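Long-range contacts in uncharacterized RNA methyltransferase pyrab10780 (PDB 2JJQ), which catalyses the S-adenosyl-L-methionine-dependent methylation of uridine 54 in tRNA at carbon 5, giving 5-methyluridine: residues R110-E115 and E390-D395; E205-F210 and S228-V233; G243-F248 and H266-F271; V385-E390 and H417-A422. All coordinates share one frame; numbering follows the deposited sequence.

Interaction 1: R110-E115 and E390-D395; sequences RILGFE and ETFARD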
# COMPACT_ATOMS: atom_id res chain seq x y z
N ARG A 110 -2.62 18.38 -13.03
CA ARG A 110 -3.90 19.04 -12.61
C ARG A 110 -3.91 19.49 -11.15
O ARG A 110 -4.29 20.62 -10.82
CB ARG A 110 -5.12 18.09 -12.76
CG ARG A 110 -5.41 17.57 -14.19
CD ARG A 110 -6.85 17.08 -14.42
NE ARG A 110 -7.13 15.75 -13.88
CZ ARG A 110 -6.98 14.62 -14.57
NH1 ARG A 110 -6.50 14.67 -15.82
NH2 ARG A 110 -7.31 13.43 -14.03
N ILE A 111 -3.48 18.59 -10.26
CA ILE A 111 -3.50 18.85 -8.82
C ILE A 111 -2.40 19.80 -8.34
O ILE A 111 -2.65 20.71 -7.54
CB ILE A 111 -3.44 17.49 -8.06
CG1 ILE A 111 -4.75 16.70 -8.32
CG2 ILE A 111 -3.12 17.70 -6.53
CD1 ILE A 111 -4.68 15.19 -7.88
N LEU A 112 -1.18 19.58 -8.81
CA LEU A 112 -0.01 20.31 -8.33
C LEU A 112 0.28 21.57 -9.15
O LEU A 112 0.99 22.43 -8.68
CB LEU A 112 1.20 19.44 -8.50
CG LEU A 112 1.65 18.52 -7.34
CD1 LEU A 112 0.72 18.46 -6.20
CD2 LEU A 112 2.14 17.17 -7.83
N GLY A 113 -0.14 21.60 -10.42
CA GLY A 113 0.08 22.81 -11.25
C GLY A 113 1.22 22.75 -12.24
O GLY A 113 1.46 23.72 -12.97
N PHE A 114 1.91 21.62 -12.32
CA PHE A 114 3.10 21.53 -13.22
C PHE A 114 3.42 20.08 -13.48
O PHE A 114 2.95 19.21 -12.75
CB PHE A 114 4.30 22.23 -12.62
CG PHE A 114 4.63 21.76 -11.25
CD1 PHE A 114 4.10 22.39 -10.14
CD2 PHE A 114 5.50 20.70 -11.06
CE1 PHE A 114 4.40 21.96 -8.88
CE2 PHE A 114 5.80 20.27 -9.76
CZ PHE A 114 5.26 20.90 -8.69
N GLU A 115 4.20 19.83 -14.52
CA GLU A 115 4.58 18.47 -14.93
C GLU A 115 5.43 17.77 -13.84
O GLU A 115 6.44 18.33 -13.35
CB GLU A 115 5.39 18.58 -16.23
CG GLU A 115 5.48 17.29 -17.01
CD GLU A 115 4.19 17.01 -17.77
OE1 GLU A 115 3.72 17.93 -18.51
OE2 GLU A 115 3.64 15.88 -17.64
N GLU A 390 -3.40 15.86 -3.11
CA GLU A 390 -4.12 17.04 -2.68
C GLU A 390 -3.72 17.49 -1.28
O GLU A 390 -3.66 18.69 -1.03
CB GLU A 390 -5.64 16.80 -2.81
CG GLU A 390 -6.06 16.71 -4.27
CD GLU A 390 -7.57 16.67 -4.48
OE1 GLU A 390 -8.32 16.26 -3.56
OE2 GLU A 390 -7.98 17.02 -5.62
N THR A 391 -3.49 16.54 -0.38
CA THR A 391 -3.03 16.88 0.98
C THR A 391 -1.60 17.42 0.95
O THR A 391 -1.30 18.40 1.63
CB THR A 391 -3.14 15.71 1.98
OG1 THR A 391 -2.12 14.76 1.69
CG2 THR A 391 -4.39 15.01 1.74
N PHE A 392 -0.74 16.80 0.14
CA PHE A 392 0.61 17.34 -0.06
C PHE A 392 0.52 18.80 -0.52
O PHE A 392 1.22 19.69 -0.00
CB PHE A 392 1.34 16.54 -1.12
CG PHE A 392 2.59 17.22 -1.58
CD1 PHE A 392 3.70 17.30 -0.71
CD2 PHE A 392 2.67 17.80 -2.84
CE1 PHE A 392 4.88 17.94 -1.15
CE2 PHE A 392 3.80 18.44 -3.25
CZ PHE A 392 4.92 18.51 -2.42
N ALA A 393 -0.31 19.05 -1.52
CA ALA A 393 -0.41 20.40 -2.12
C ALA A 393 -0.84 21.42 -1.07
O ALA A 393 -0.33 22.55 -1.05
CB ALA A 393 -1.39 20.40 -3.31
N ARG A 394 -1.80 21.02 -0.24
CA ARG A 394 -2.32 21.81 0.88
C ARG A 394 -1.22 22.15 1.86
O ARG A 394 -1.03 23.32 2.23
CB ARG A 394 -3.41 21.04 1.60
CG ARG A 394 -4.09 21.87 2.77
CD ARG A 394 -4.75 20.97 3.79
NE ARG A 394 -3.79 20.11 4.52
CZ ARG A 394 -4.16 19.11 5.34
NH1 ARG A 394 -5.46 18.83 5.51
NH2 ARG A 394 -3.23 18.37 5.96
N ASP A 395 -0.50 21.12 2.32
CA ASP A 395 0.52 21.32 3.34
C ASP A 395 1.68 22.15 2.79
O ASP A 395 2.25 22.94 3.52
CB ASP A 395 1.07 19.95 3.83
CG ASP A 395 0.10 19.18 4.72
OD1 ASP A 395 -0.92 19.76 5.16
OD2 ASP A 395 0.35 17.95 4.95
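The Phe392 ring takes CD1 of Leu112 at its edge, in the plane of the ring, with CD2 of Phe392 3.9 Å from that methyl. The Leu112 side chain also serves a second ring: its CB lies over one face of Phe114, two residues further along the same segment, 4.1 Å above the plane and displaced toward the rim. Phe392 leaves its backbone toward helix 97-112, CG trans to N (chi1 168°), and its ring edge meets Leu112 with the two side chains nearly perpendicular to each other. The same CD1 of Leu112 rests on CB of Ala393 at 4.1 Å, so one methyl fills the angle between the phenyl ring and the short alanine.

The preceding residue, Ile111, faces the start of the second segment. Its CG2 branch does most of the touching, 3.8 Å from CG of Glu390, while CD1 of Ile111 reaches the same methylene from further off. Glu390 runs extended beyond CG and crosses the isoleucine at about a right angle, offering its aliphatic part to the contact. No hydrogen bond or salt bridge joins the segments; the contact is apolar and modest, burying 201 Å² in all.

Gly113, with positive phi (102°), ends helix 97-112 right beside this patch and turns the chain toward Phe114. Helix 97-112 thus packs by its C-terminal turn on helix 389-398 of the catalytic domain, and Phe392 continues inward onto Ile403, Ile406, Leu420 and Ala422 of strands 403-409 and 419-424.

Interaction 2: E205-F210 and S228-V233; sequences EVMVNF and SIYWSV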
# COMPACT_ATOMS: atom_id res chain seq x y z
N GLU A 205 11.33 -15.37 0.87
CA GLU A 205 10.72 -15.97 2.06
C GLU A 205 9.23 -15.69 1.98
O GLU A 205 8.84 -14.63 1.49
CB GLU A 205 11.29 -15.33 3.29
CG GLU A 205 12.71 -15.79 3.49
CD GLU A 205 13.40 -15.24 4.69
OE1 GLU A 205 12.82 -14.47 5.51
OE2 GLU A 205 14.58 -15.64 4.82
N VAL A 206 8.41 -16.62 2.50
CA VAL A 206 6.97 -16.48 2.42
C VAL A 206 6.38 -16.71 3.80
O VAL A 206 6.76 -17.67 4.50
CB VAL A 206 6.38 -17.54 1.50
CG1 VAL A 206 4.87 -17.32 1.32
CG2 VAL A 206 7.08 -17.46 0.15
N MET A 207 5.46 -15.85 4.18
CA MET A 207 4.70 -15.99 5.43
C MET A 207 3.20 -16.13 5.13
O MET A 207 2.66 -15.42 4.27
CB MET A 207 4.92 -14.73 6.26
CG MET A 207 3.93 -14.62 7.48
SD MET A 207 4.23 -13.07 8.37
CE MET A 207 5.85 -13.47 9.07
N VAL A 208 2.53 -17.07 5.80
CA VAL A 208 1.08 -17.18 5.65
C VAL A 208 0.49 -16.98 7.03
O VAL A 208 1.06 -17.44 8.01
CB VAL A 208 0.65 -18.48 5.00
CG1 VAL A 208 0.99 -19.67 5.87
CG2 VAL A 208 -0.86 -18.45 4.71
N ASN A 209 -0.61 -16.25 7.10
CA ASN A 209 -1.25 -15.95 8.36
C ASN A 209 -2.74 -16.29 8.23
O ASN A 209 -3.43 -15.76 7.37
CB ASN A 209 -1.08 -14.45 8.69
CG ASN A 209 -1.79 -14.02 9.96
OD1 ASN A 209 -1.96 -14.80 10.89
ND2 ASN A 209 -2.17 -12.75 10.04
N PHE A 210 -3.20 -17.22 9.05
CA PHE A 210 -4.63 -17.63 9.11
C PHE A 210 -5.30 -16.85 10.17
O PHE A 210 -4.97 -16.96 11.36
CB PHE A 210 -4.73 -19.17 9.37
CG PHE A 210 -4.02 -19.97 8.30
CD1 PHE A 210 -4.52 -19.97 6.98
CD2 PHE A 210 -2.84 -20.64 8.56
CE1 PHE A 210 -3.85 -20.67 5.95
CE2 PHE A 210 -2.17 -21.33 7.53
CZ PHE A 210 -2.68 -21.34 6.24
N SER A 228 7.27 -19.13 7.24
CA SER A 228 6.58 -18.73 8.49
C SER A 228 5.08 -19.05 8.30
O SER A 228 4.51 -18.71 7.23
CB SER A 228 6.80 -17.21 8.74
OG SER A 228 6.07 -16.76 9.88
N ILE A 229 4.45 -19.74 9.27
CA ILE A 229 3.01 -19.92 9.30
C ILE A 229 2.50 -19.33 10.62
O ILE A 229 3.03 -19.63 11.67
CB ILE A 229 2.61 -21.39 9.27
CG1 ILE A 229 3.16 -22.07 8.01
CG2 ILE A 229 1.06 -21.48 9.39
CD1 ILE A 229 3.28 -23.61 8.18
N TYR A 230 1.52 -18.45 10.55
CA TYR A 230 0.96 -17.82 11.72
C TYR A 230 -0.52 -18.16 11.81
O TYR A 230 -1.19 -18.35 10.77
CB TYR A 230 1.06 -16.31 11.59
CG TYR A 230 2.26 -15.72 12.30
CD1 TYR A 230 2.15 -15.22 13.61
CD2 TYR A 230 3.48 -15.66 11.67
CE1 TYR A 230 3.21 -14.67 14.27
CE2 TYR A 230 4.57 -15.09 12.32
CZ TYR A 230 4.43 -14.57 13.62
OH TYR A 230 5.53 -14.01 14.27
N TRP A 231 -0.99 -18.27 13.05
CA TRP A 231 -2.40 -18.32 13.37
C TRP A 231 -2.72 -17.11 14.24
O TRP A 231 -2.10 -16.94 15.28
CB TRP A 231 -2.71 -19.62 14.13
CG TRP A 231 -4.11 -19.70 14.64
CD1 TRP A 231 -5.25 -19.07 14.14
CD2 TRP A 231 -4.54 -20.45 15.77
NE1 TRP A 231 -6.36 -19.42 14.91
CE2 TRP A 231 -5.94 -20.25 15.92
CE3 TRP A 231 -3.87 -21.34 16.63
CZ2 TRP A 231 -6.68 -20.90 16.92
CZ3 TRP A 231 -4.61 -21.95 17.65
CH2 TRP A 231 -5.99 -21.72 17.79
N SER A 232 -3.66 -16.27 13.80
CA SER A 232 -4.07 -15.08 14.52
C SER A 232 -5.58 -15.20 14.76
O SER A 232 -6.29 -15.71 13.92
CB SER A 232 -3.82 -13.81 13.72
OG SER A 232 -2.44 -13.67 13.39
N VAL A 233 -6.04 -14.72 15.90
CA VAL A 233 -7.45 -14.80 16.27
C VAL A 233 -7.98 -13.39 16.38
O VAL A 233 -7.52 -12.57 17.20
CB VAL A 233 -7.68 -15.57 17.56
CG1 VAL A 233 -9.16 -15.48 17.95
CG2 VAL A 233 -7.28 -17.01 17.39
O HOH W 1 -2.86 -11.08 12.61
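Met207 runs beside Ser228 and on toward the Tyr230 ring, all three side chains lying on one face of a parallel strand pair. Its CB lies 4.0 Å from CB of Ser228, and its CG passes close to OG of that serine. The chain stays extended to the sulfur and then bends (chi3 -69°), which brings CE to 3.4 Å from Ser228 OG and 3.9 Å from Tyr230 CE2. SD stands 5.1 Å from the centroid of the Tyr230 ring, 49° off its normal: an oblique Met-aromatic contact.

Further along this face, Asn209 OD1 accepts a hydrogen bond from Ser232 OG at 2.8 Å, the hydroxyl tilted 18° from the carbonyl plane. A water accepts from Asn209 ND2 and donates to Ser232 OG, closing a small polar ring; Asn209 OD1 also touches CB of Tyr230. On the other face, Val208, Ile229 and Phe210 pack through hydrocarbon: Val208 CG1 lies alongside Ile229 CG1, and Ile229 CG2 meets the edge of the Phe210 ring at CE2, 3.7 Å away.

Five backbone hydrogen bonds zip the strands together, alternating in direction from Ser228 N to Val206 O through to Ser232 N to Phe210 O. These two strands lie inside a five-stranded sheet, between strands 192-199 and 244-250. The hydroxyls of Ser228 and Tyr230 bond to the backbone carbonyls of Lys251 and Glu252.

In chemical terms the pair is two-sided, with hydrocarbon packing among Val208, Ile229 and Phe210, while on the other face the buried amide of Asn209 is matched by a serine and a water that together fix its rotation.

Interaction 3: G243-F248 and H266-F271; sequences GDIERF and HPNSFF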
# COMPACT_ATOMS: atom_id res chain seq x y z
N GLY A 243 -5.38 -10.25 13.64
CA GLY A 243 -5.93 -10.53 14.95
C GLY A 243 -4.79 -10.69 15.94
O GLY A 243 -3.63 -10.41 15.62
N ASP A 244 -5.11 -11.19 17.10
CA ASP A 244 -4.08 -11.46 18.13
C ASP A 244 -3.24 -12.65 17.71
O ASP A 244 -3.79 -13.65 17.32
CB ASP A 244 -4.77 -11.78 19.47
CG ASP A 244 -5.66 -10.61 19.97
OD1 ASP A 244 -5.32 -9.45 19.66
OD2 ASP A 244 -6.67 -10.87 20.68
N ILE A 245 -1.93 -12.55 17.82
CA ILE A 245 -1.06 -13.64 17.50
C ILE A 245 -1.30 -14.79 18.47
O ILE A 245 -1.13 -14.63 19.68
CB ILE A 245 0.41 -13.18 17.62
CG1 ILE A 245 0.67 -12.03 16.62
CG2 ILE A 245 1.34 -14.37 17.44
CD1 ILE A 245 0.37 -12.39 15.16
N GLU A 246 -1.67 -15.94 17.93
CA GLU A 246 -1.91 -17.11 18.73
C GLU A 246 -0.74 -18.10 18.67
O GLU A 246 -0.36 -18.69 19.69
CB GLU A 246 -3.22 -17.74 18.29
CG GLU A 246 -3.64 -19.00 19.02
CD GLU A 246 -4.02 -18.76 20.47
OE1 GLU A 246 -4.27 -17.60 20.85
OE2 GLU A 246 -4.09 -19.76 21.22
N ARG A 247 -0.24 -18.36 17.47
CA ARG A 247 0.88 -19.33 17.32
C ARG A 247 1.53 -19.06 15.99
O ARG A 247 0.86 -18.59 15.06
CB ARG A 247 0.30 -20.77 17.34
CG ARG A 247 1.41 -21.88 17.42
CD ARG A 247 0.78 -23.15 18.06
NE ARG A 247 1.76 -24.25 18.04
CZ ARG A 247 1.49 -25.47 18.49
NH1 ARG A 247 0.28 -25.72 19.00
NH2 ARG A 247 2.39 -26.42 18.44
N PHE A 248 2.83 -19.34 15.91
CA PHE A 248 3.52 -19.45 14.64
C PHE A 248 4.38 -20.70 14.62
O PHE A 248 4.77 -21.21 15.69
CB PHE A 248 4.35 -18.15 14.36
CG PHE A 248 5.56 -17.96 15.28
CD1 PHE A 248 5.46 -17.19 16.45
CD2 PHE A 248 6.77 -18.51 14.95
CE1 PHE A 248 6.59 -17.01 17.30
CE2 PHE A 248 7.92 -18.31 15.76
CZ PHE A 248 7.79 -17.55 16.95
N HIS A 266 6.27 -8.88 9.98
CA HIS A 266 5.42 -9.53 10.96
C HIS A 266 3.97 -9.46 10.45
O HIS A 266 3.61 -8.55 9.73
CB HIS A 266 5.60 -8.76 12.28
CG HIS A 266 4.80 -9.29 13.43
ND1 HIS A 266 3.49 -8.96 13.64
CD2 HIS A 266 5.14 -10.14 14.42
CE1 HIS A 266 3.03 -9.57 14.72
NE2 HIS A 266 4.02 -10.29 15.22
N PRO A 267 3.11 -10.40 10.84
CA PRO A 267 1.77 -10.36 10.29
C PRO A 267 1.11 -9.05 10.53
O PRO A 267 0.34 -8.63 9.67
CB PRO A 267 1.01 -11.42 11.07
CG PRO A 267 2.02 -12.33 11.52
CD PRO A 267 3.31 -11.56 11.73
N ASN A 268 1.43 -8.39 11.65
CA ASN A 268 0.73 -7.19 12.08
C ASN A 268 1.47 -5.85 11.83
O ASN A 268 1.08 -4.84 12.38
CB ASN A 268 0.31 -7.31 13.55
CG ASN A 268 -0.79 -8.34 13.73
OD1 ASN A 268 -1.35 -8.80 12.75
ND2 ASN A 268 -1.06 -8.72 14.95
N SER A 269 2.57 -5.88 11.08
CA SER A 269 3.37 -4.67 10.86
C SER A 269 3.18 -4.23 9.40
O SER A 269 2.98 -5.07 8.51
CB SER A 269 4.89 -4.92 11.15
OG SER A 269 5.36 -5.94 10.28
N PHE A 270 3.23 -2.93 9.15
CA PHE A 270 3.03 -2.41 7.76
C PHE A 270 4.38 -2.41 7.05
O PHE A 270 5.39 -2.12 7.68
CB PHE A 270 2.45 -0.99 7.77
CG PHE A 270 2.49 -0.32 6.42
CD1 PHE A 270 1.52 -0.61 5.47
CD2 PHE A 270 3.56 0.48 6.05
CE1 PHE A 270 1.58 -0.03 4.20
CE2 PHE A 270 3.62 1.07 4.79
CZ PHE A 270 2.65 0.82 3.88
N PHE A 271 4.41 -2.74 5.76
CA PHE A 271 5.62 -2.56 4.94
C PHE A 271 5.12 -2.12 3.52
O PHE A 271 4.03 -2.54 3.08
CB PHE A 271 6.44 -3.87 4.83
CG PHE A 271 7.81 -3.64 4.20
CD1 PHE A 271 8.79 -2.98 4.92
CD2 PHE A 271 8.07 -4.02 2.89
CE1 PHE A 271 10.06 -2.72 4.34
CE2 PHE A 271 9.34 -3.76 2.31
CZ PHE A 271 10.31 -3.10 3.04
O HOH W 1 -2.86 -11.08 12.61
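A type I beta turn from His266 to Ser269, closed by the backbone bond from Ser269 N to His266 O, presents Pro267 and Asn268 to the start of strand 244-250, although Asn268 CA stays 8.0 Å from Gly243 CA. Side chains therefore bridge the gap. Asn268 ND2 donates to Gly243 O at 3.1 Å, almost in line with the carbonyl bond and within 10° of the amide plane. Its OD1 accepts from a water that in turn takes the N-H of Gly243, so the amide is tied to the glycine twice, once directly and once through the water.

Ile245 comes in beside this polar link. Its CD1 lies 4.0 Å from Pro267 CG and also touches Asn268 ND2, while CG1 approaches His266 CE1 at 3.9 Å. The imidazole is held within the turn: ND1 of His266 accepts from Asn268 N at 2.9 Å, and Pro267 CD lies over one ring face.

Glu246 and Arg247, both opposite Trp231, form a classic beta bulge just after Ile245. Pro267 also packs on Met207, Asn209 and Tyr230 of the neighbouring strands. The turn belongs to the connection between strand 261-265 and helix 275-288, which contributes Phe270 to the S-adenosyl-L-homocysteine pocket and here docks against the edge strand of the five-stranded sheet.

Interaction 4: V385-E390 and H417-A422; sequences VSCNPE and HVELVA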
# COMPACT_ATOMS: atom_id res chain seq x y z
N VAL A 385 7.04 12.73 1.57
CA VAL A 385 6.56 11.58 0.81
C VAL A 385 5.07 11.44 1.06
O VAL A 385 4.63 11.54 2.21
CB VAL A 385 7.30 10.31 1.34
CG1 VAL A 385 6.80 9.05 0.68
CG2 VAL A 385 8.81 10.49 1.14
N SER A 386 4.30 11.24 -0.00
CA SER A 386 2.83 11.28 0.12
C SER A 386 2.19 10.48 -0.99
O SER A 386 2.58 10.62 -2.14
CB SER A 386 2.33 12.73 -0.03
OG SER A 386 0.91 12.84 0.08
N CYS A 387 1.19 9.67 -0.67
CA CYS A 387 0.35 9.13 -1.77
C CYS A 387 -1.01 9.90 -1.85
O CYS A 387 -1.94 9.46 -2.50
CB CYS A 387 0.11 7.60 -1.63
SG CYS A 387 -0.90 7.23 -0.26
N ASN A 388 -1.07 11.08 -1.22
CA ASN A 388 -2.27 11.93 -1.28
C ASN A 388 -1.87 13.29 -1.85
O ASN A 388 -1.61 14.22 -1.10
CB ASN A 388 -2.84 12.09 0.13
CG ASN A 388 -3.21 10.72 0.79
OD1 ASN A 388 -4.11 10.02 0.32
ND2 ASN A 388 -2.51 10.35 1.90
N PRO A 389 -1.82 13.41 -3.18
CA PRO A 389 -1.37 14.66 -3.82
C PRO A 389 -2.09 15.93 -3.31
O PRO A 389 -1.45 16.98 -3.18
CB PRO A 389 -1.70 14.41 -5.29
CG PRO A 389 -1.45 12.90 -5.46
CD PRO A 389 -2.03 12.33 -4.18
N GLU A 390 -3.40 15.86 -3.11
CA GLU A 390 -4.12 17.04 -2.68
C GLU A 390 -3.72 17.49 -1.28
O GLU A 390 -3.66 18.69 -1.03
CB GLU A 390 -5.64 16.80 -2.81
CG GLU A 390 -6.06 16.71 -4.27
CD GLU A 390 -7.57 16.67 -4.48
OE1 GLU A 390 -8.32 16.26 -3.56
OE2 GLU A 390 -7.98 17.02 -5.62
N HIS A 417 -3.71 5.51 -7.84
CA HIS A 417 -2.88 6.12 -6.81
C HIS A 417 -1.43 6.21 -7.20
O HIS A 417 -0.90 5.38 -7.94
CB HIS A 417 -2.99 5.31 -5.51
CG HIS A 417 -4.40 5.07 -5.09
ND1 HIS A 417 -5.30 6.09 -4.91
CD2 HIS A 417 -5.08 3.92 -4.88
CE1 HIS A 417 -6.47 5.58 -4.56
NE2 HIS A 417 -6.35 4.27 -4.52
N VAL A 418 -0.78 7.24 -6.68
CA VAL A 418 0.64 7.37 -6.95
C VAL A 418 1.34 7.81 -5.65
O VAL A 418 0.64 8.33 -4.75
CB VAL A 418 0.84 8.38 -8.11
CG1 VAL A 418 1.00 9.80 -7.54
CG2 VAL A 418 2.03 7.99 -8.91
N GLU A 419 2.64 7.58 -5.54
CA GLU A 419 3.47 8.03 -4.42
C GLU A 419 4.38 9.20 -4.81
O GLU A 419 5.27 9.03 -5.62
CB GLU A 419 4.35 6.91 -3.93
CG GLU A 419 5.18 7.27 -2.71
CD GLU A 419 4.46 6.94 -1.42
OE1 GLU A 419 3.22 6.88 -1.43
OE2 GLU A 419 5.15 6.67 -0.40
N LEU A 420 4.22 10.35 -4.21
CA LEU A 420 5.05 11.51 -4.60
C LEU A 420 6.21 11.58 -3.64
O LEU A 420 6.06 11.22 -2.46
CB LEU A 420 4.26 12.79 -4.41
CG LEU A 420 3.24 13.19 -5.42
CD1 LEU A 420 2.47 14.35 -4.70
CD2 LEU A 420 4.05 13.73 -6.61
N VAL A 421 7.36 12.11 -4.09
CA VAL A 421 8.49 12.33 -3.19
C VAL A 421 8.95 13.72 -3.57
O VAL A 421 9.39 13.95 -4.72
CB VAL A 421 9.64 11.28 -3.36
CG1 VAL A 421 10.77 11.56 -2.37
CG2 VAL A 421 9.12 9.83 -3.23
N ALA A 422 8.84 14.66 -2.63
CA ALA A 422 9.23 16.03 -2.92
C ALA A 422 10.34 16.52 -1.99
O ALA A 422 10.29 16.30 -0.77
CB ALA A 422 8.02 16.95 -2.79
O HOH W 2 -2.25 9.03 -5.24
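The predicted catalytic pair of the RNA m5U methyltransferase family, the nucleophile Cys387 and the proton acceptor Glu419, lies across two neighbouring antiparallel segments. It is CB of the cysteine that the carboxylate touches, with OE1 of Glu419 3.2 Å from Cys387 CB; SG is further off, 4.3 Å from the same OE1. The glutamate gets there by leaving the backbone with CG trans to N and then bending at chi2 (90°), which also lays OE2 against CG1 of Val385. Val385 CG2 in turn lies alongside Val421 CG1 in the non-hydrogen-bonded pair.

Ser386 and Leu420 make the hydrogen-bonded pair, with Leu420 N to Ser386 O at 2.7 Å and Ser386 N to Leu420 O at 3.0 Å. Strands 381-386 and 419-424 are neighbours in the eight-stranded sheet of the class I-like methyltransferase domain, and Val385 lies near Asp360, which binds S-adenosyl-L-methionine. At the end of the strand, Ser386 OG accepts from Asn388 N in an ST turn, steering the chain from Cys387 into helix 389-398. A water then spans the widening gap, donating to Cys387 O and accepting from Val418 N at 2.7 Å. At the first turn of the helix, Pro389 covers Leu420, its CB 4.2 Å from CD1 of the leucine.

In the fold
From the N terminus, helix 97-112 is the first element used: interaction 1 joins its end to helix 389-398 and so closes the longest loop. Interactions 2 and 3 fall within that loop, one after the other, each closing a short loop of 17 residues. They adjoin in the five-stranded sheet, where strands 228-233 and 244-250 are neighbours, and they share a water. Interaction 4, closing a loop of 26 residues, pairs two strands of the catalytic sheet. It crosses interaction 1 along the chain, sharing Glu390, and the two touch directly, through Ile111 on Pro389 among others. Interactions 2 and 3 lie across the chain's centre, about 31 and 27 Å from interaction 4 between centres.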